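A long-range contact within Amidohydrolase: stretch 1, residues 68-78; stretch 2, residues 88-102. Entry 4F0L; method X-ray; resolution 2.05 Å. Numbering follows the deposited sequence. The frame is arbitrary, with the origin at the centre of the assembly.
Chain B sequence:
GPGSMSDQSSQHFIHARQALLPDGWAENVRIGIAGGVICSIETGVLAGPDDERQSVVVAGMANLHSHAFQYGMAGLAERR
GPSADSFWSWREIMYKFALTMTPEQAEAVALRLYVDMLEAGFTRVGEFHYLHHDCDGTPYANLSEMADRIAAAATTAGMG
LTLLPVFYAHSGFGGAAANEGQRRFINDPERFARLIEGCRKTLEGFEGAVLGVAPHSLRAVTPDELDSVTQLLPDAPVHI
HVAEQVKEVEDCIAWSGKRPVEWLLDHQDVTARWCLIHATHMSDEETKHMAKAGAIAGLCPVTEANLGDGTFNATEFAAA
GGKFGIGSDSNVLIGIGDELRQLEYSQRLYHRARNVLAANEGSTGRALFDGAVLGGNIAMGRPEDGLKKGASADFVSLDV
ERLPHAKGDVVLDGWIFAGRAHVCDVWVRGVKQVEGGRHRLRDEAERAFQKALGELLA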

# COMPACT_ATOMS: atom_id res chain seq x y z
N ALA B 68 -0.53 11.19 -17.84
CA ALA B 68 -1.73 11.72 -17.21
C ALA B 68 -2.99 10.97 -17.65
O ALA B 68 -3.84 10.68 -16.82
CB ALA B 68 -1.89 13.21 -17.46
N PHE B 69 -3.10 10.63 -18.93
CA PHE B 69 -4.33 9.99 -19.44
C PHE B 69 -4.63 8.65 -18.79
O PHE B 69 -5.79 8.28 -18.71
CB PHE B 69 -4.31 9.87 -20.97
CG PHE B 69 -3.39 8.81 -21.51
CD1 PHE B 69 -3.84 7.52 -21.69
CD2 PHE B 69 -2.07 9.10 -21.84
CE1 PHE B 69 -2.99 6.54 -22.19
CE2 PHE B 69 -1.22 8.14 -22.34
CZ PHE B 69 -1.68 6.84 -22.51
N GLN B 70 -3.60 7.95 -18.33
CA GLN B 70 -3.77 6.65 -17.73
C GLN B 70 -4.50 6.73 -16.39
O GLN B 70 -5.06 5.71 -15.94
CB GLN B 70 -2.42 5.90 -17.61
CG GLN B 70 -1.84 5.57 -18.99
CD GLN B 70 -0.50 4.87 -18.94
OE1 GLN B 70 -0.06 4.43 -17.91
NE2 GLN B 70 0.13 4.70 -20.10
N TYR B 71 -4.50 7.90 -15.76
CA TYR B 71 -5.29 8.10 -14.54
C TYR B 71 -6.75 7.75 -14.79
O TYR B 71 -7.45 7.30 -13.90
CB TYR B 71 -5.21 9.55 -14.10
CG TYR B 71 -5.94 9.97 -12.83
CD1 TYR B 71 -5.49 9.58 -11.56
CD2 TYR B 71 -7.04 10.83 -12.90
CE1 TYR B 71 -6.14 9.99 -10.41
CE2 TYR B 71 -7.68 11.27 -11.77
CZ TYR B 71 -7.24 10.83 -10.51
OH TYR B 71 -7.90 11.30 -9.39
N GLY B 72 -7.23 8.01 -16.01
CA GLY B 72 -8.60 7.66 -16.36
C GLY B 72 -8.89 6.16 -16.31
O GLY B 72 -10.02 5.76 -16.08
N MET B 73 -7.87 5.33 -16.49
CA MET B 73 -8.07 3.88 -16.49
C MET B 73 -7.74 3.23 -15.16
O MET B 73 -7.86 2.01 -15.02
CB MET B 73 -7.28 3.21 -17.63
CG MET B 73 -5.80 2.98 -17.31
SD MET B 73 -4.83 2.53 -18.77
CE MET B 73 -4.63 0.76 -18.46
N ALA B 74 -7.38 4.03 -14.16
CA ALA B 74 -6.98 3.49 -12.86
C ALA B 74 -8.12 2.64 -12.26
O ALA B 74 -9.26 3.08 -12.18
CB ALA B 74 -6.60 4.62 -11.91
N GLY B 75 -7.79 1.40 -11.88
CA GLY B 75 -8.75 0.50 -11.27
C GLY B 75 -9.57 -0.30 -12.27
O GLY B 75 -10.30 -1.19 -11.87
N LEU B 76 -9.43 -0.00 -13.56
CA LEU B 76 -10.14 -0.66 -14.61
C LEU B 76 -9.34 -1.77 -15.30
O LEU B 76 -9.92 -2.50 -16.07
CB LEU B 76 -10.65 0.38 -15.64
CG LEU B 76 -11.52 1.56 -15.09
CD1 LEU B 76 -12.00 2.50 -16.19
CD2 LEU B 76 -12.75 1.10 -14.31
N ALA B 77 -8.04 -1.94 -15.02
CA ALA B 77 -7.23 -2.98 -15.69
C ALA B 77 -6.96 -4.21 -14.80
O ALA B 77 -5.94 -4.89 -14.98
CB ALA B 77 -5.91 -2.39 -16.18
N GLU B 78 -7.85 -4.50 -13.85
CA GLU B 78 -7.62 -5.56 -12.88
C GLU B 78 -8.53 -6.78 -13.10
O GLU B 78 -8.79 -7.53 -12.15
CB GLU B 78 -7.75 -5.05 -11.44
CG GLU B 78 -7.04 -3.72 -11.17
CD GLU B 78 -5.55 -3.70 -11.50
OE1 GLU B 78 -4.87 -4.75 -11.36
OE2 GLU B 78 -5.04 -2.62 -11.90
N TRP B 88 -2.56 -8.58 -21.66
CA TRP B 88 -3.44 -8.18 -22.77
C TRP B 88 -4.48 -7.17 -22.32
O TRP B 88 -4.65 -6.12 -22.95
CB TRP B 88 -4.12 -9.38 -23.44
N SER B 89 -5.14 -7.47 -21.20
CA SER B 89 -6.21 -6.59 -20.68
C SER B 89 -5.71 -5.16 -20.40
O SER B 89 -6.42 -4.18 -20.69
CB SER B 89 -6.87 -7.21 -19.45
OG SER B 89 -5.95 -7.36 -18.37
N TRP B 90 -4.49 -5.03 -19.86
CA TRP B 90 -3.91 -3.72 -19.59
C TRP B 90 -3.70 -2.94 -20.87
O TRP B 90 -4.10 -1.80 -20.98
CB TRP B 90 -2.58 -3.84 -18.85
CG TRP B 90 -2.09 -2.52 -18.33
CD1 TRP B 90 -2.32 -1.97 -17.07
CD2 TRP B 90 -1.26 -1.54 -19.04
NE1 TRP B 90 -1.70 -0.75 -16.95
CE2 TRP B 90 -1.06 -0.42 -18.10
CE3 TRP B 90 -0.69 -1.47 -20.30
CZ2 TRP B 90 -0.32 0.70 -18.44
CZ3 TRP B 90 0.04 -0.33 -20.64
CH2 TRP B 90 0.24 0.73 -19.72
N ARG B 91 -3.08 -3.56 -21.86
CA ARG B 91 -2.89 -2.91 -23.16
C ARG B 91 -4.22 -2.57 -23.86
O ARG B 91 -4.34 -1.51 -24.46
CB ARG B 91 -2.01 -3.77 -24.08
CG ARG B 91 -0.58 -3.91 -23.57
CD ARG B 91 0.40 -4.18 -24.71
NE ARG B 91 -0.08 -5.26 -25.57
CZ ARG B 91 -0.05 -6.56 -25.25
NH1 ARG B 91 0.43 -6.98 -24.08
NH2 ARG B 91 -0.51 -7.45 -26.12
N GLU B 92 -5.21 -3.47 -23.78
CA GLU B 92 -6.52 -3.21 -24.41
C GLU B 92 -7.18 -1.97 -23.80
O GLU B 92 -7.66 -1.10 -24.54
CB GLU B 92 -7.48 -4.41 -24.30
CG GLU B 92 -8.92 -4.07 -24.73
CD GLU B 92 -9.79 -5.29 -25.06
OE1 GLU B 92 -9.76 -6.28 -24.30
OE2 GLU B 92 -10.52 -5.24 -26.09
N ILE B 93 -7.20 -1.89 -22.47
CA ILE B 93 -7.80 -0.75 -21.79
C ILE B 93 -6.96 0.50 -22.09
O ILE B 93 -7.50 1.54 -22.42
CB ILE B 93 -7.97 -0.97 -20.28
CG1 ILE B 93 -8.86 -2.21 -19.99
CG2 ILE B 93 -8.58 0.27 -19.63
CD1 ILE B 93 -10.22 -2.23 -20.67
N MET B 94 -5.63 0.37 -22.04
CA MET B 94 -4.77 1.52 -22.26
C MET B 94 -4.99 2.12 -23.67
O MET B 94 -5.14 3.33 -23.81
CB MET B 94 -3.30 1.19 -22.03
CG MET B 94 -2.43 2.45 -21.96
SD MET B 94 -1.80 2.99 -23.58
CE MET B 94 -0.36 1.92 -23.64
N TYR B 95 -5.03 1.26 -24.69
CA TYR B 95 -5.28 1.71 -26.06
C TYR B 95 -6.73 2.21 -26.29
O TYR B 95 -6.94 3.12 -27.06
CB TYR B 95 -4.84 0.66 -27.10
CG TYR B 95 -3.34 0.69 -27.33
CD1 TYR B 95 -2.77 1.64 -28.17
CD2 TYR B 95 -2.49 -0.21 -26.66
CE1 TYR B 95 -1.39 1.68 -28.36
CE2 TYR B 95 -1.12 -0.17 -26.85
CZ TYR B 95 -0.57 0.78 -27.69
OH TYR B 95 0.80 0.83 -27.86
N LYS B 96 -7.73 1.65 -25.59
CA LYS B 96 -9.08 2.22 -25.66
C LYS B 96 -9.08 3.70 -25.25
O LYS B 96 -9.62 4.54 -25.98
CB LYS B 96 -10.08 1.45 -24.80
CG LYS B 96 -11.45 2.12 -24.72
CD LYS B 96 -12.53 1.18 -24.21
CE LYS B 96 -13.74 1.95 -23.70
NZ LYS B 96 -14.94 1.09 -23.50
N PHE B 97 -8.45 4.02 -24.11
CA PHE B 97 -8.29 5.42 -23.68
C PHE B 97 -7.40 6.23 -24.64
O PHE B 97 -7.78 7.32 -25.06
CB PHE B 97 -7.73 5.53 -22.25
CG PHE B 97 -8.77 5.36 -21.18
CD1 PHE B 97 -9.33 4.11 -20.94
CD2 PHE B 97 -9.22 6.45 -20.43
CE1 PHE B 97 -10.31 3.94 -19.97
CE2 PHE B 97 -10.19 6.29 -19.46
CZ PHE B 97 -10.73 5.03 -19.23
N ALA B 98 -6.21 5.71 -24.93
CA ALA B 98 -5.21 6.43 -25.73
C ALA B 98 -5.77 6.81 -27.11
O ALA B 98 -5.55 7.91 -27.58
CB ALA B 98 -3.91 5.63 -25.86
N LEU B 99 -6.56 5.92 -27.72
CA LEU B 99 -6.98 6.12 -29.11
C LEU B 99 -8.25 6.96 -29.24
O LEU B 99 -8.54 7.40 -30.33
CB LEU B 99 -7.15 4.78 -29.85
CG LEU B 99 -5.85 3.98 -30.08
CD1 LEU B 99 -6.15 2.60 -30.64
CD2 LEU B 99 -4.89 4.73 -30.99
N THR B 100 -8.98 7.21 -28.15
CA THR B 100 -10.24 7.96 -28.23
C THR B 100 -10.25 9.28 -27.46
O THR B 100 -11.14 10.11 -27.67
CB THR B 100 -11.44 7.14 -27.72
OG1 THR B 100 -11.19 6.72 -26.36
CG2 THR B 100 -11.68 5.94 -28.62
N MET B 101 -9.28 9.51 -26.59
CA MET B 101 -9.32 10.70 -25.75
C MET B 101 -9.19 11.99 -26.58
O MET B 101 -8.30 12.11 -27.41
CB MET B 101 -8.26 10.64 -24.67
CG MET B 101 -8.55 11.62 -23.52
SD MET B 101 -7.50 11.42 -22.09
CE MET B 101 -8.19 9.88 -21.51
N THR B 102 -10.08 12.94 -26.34
CA THR B 102 -10.04 14.25 -26.96
C THR B 102 -9.20 15.22 -26.11
O THR B 102 -8.90 14.94 -24.94
CB THR B 102 -11.44 14.83 -27.03
OG1 THR B 102 -11.87 15.11 -25.70
CG2 THR B 102 -12.43 13.84 -27.72

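No hydrogen bond crosses this contact; shape does the work. A regular helix, already under way at Trp 88, offers one side to a compact segment whose backbone coils from Ala 68 and then folds through a type II turn, Met 73 to Leu 76. The two stretches run antiparallel: Phe 69 lies level with Ala 98, Ala 77 with Trp 90.

Met 73 is the central bump. Its CB sits over the face of Phe 97, 4.1 Å from the ring centroid, and Met 73 CB also meets Ile 93 CG2 at 3.8 Å. Its flexible thioether then reaches on, so that CE lies over the five-membered ring of Trp 90, 3.7 Å from the centroid, a CH-pi contact at each end of one side chain.

Phe 69 is the second bump. The ring rests against the small Ala 98, Phe 69 CE1 to Ala 98 CB at 3.9 Å, while Met 94 SD approaches the ring edge and Met 101 SD packs 3.7 Å from Phe 69 CB.

Gly 72 supplies a hollow in return. Its O lies 3.3 Å from Phe 97 CZ, and a CB here would clash with Phe 97 CE2. At the far end, Ala 77 CB tucks against Trp 90 CD1 at 3.7 Å, where the register is also tightest, 5.2 Å from Ala 77 CA to Trp 90 CA.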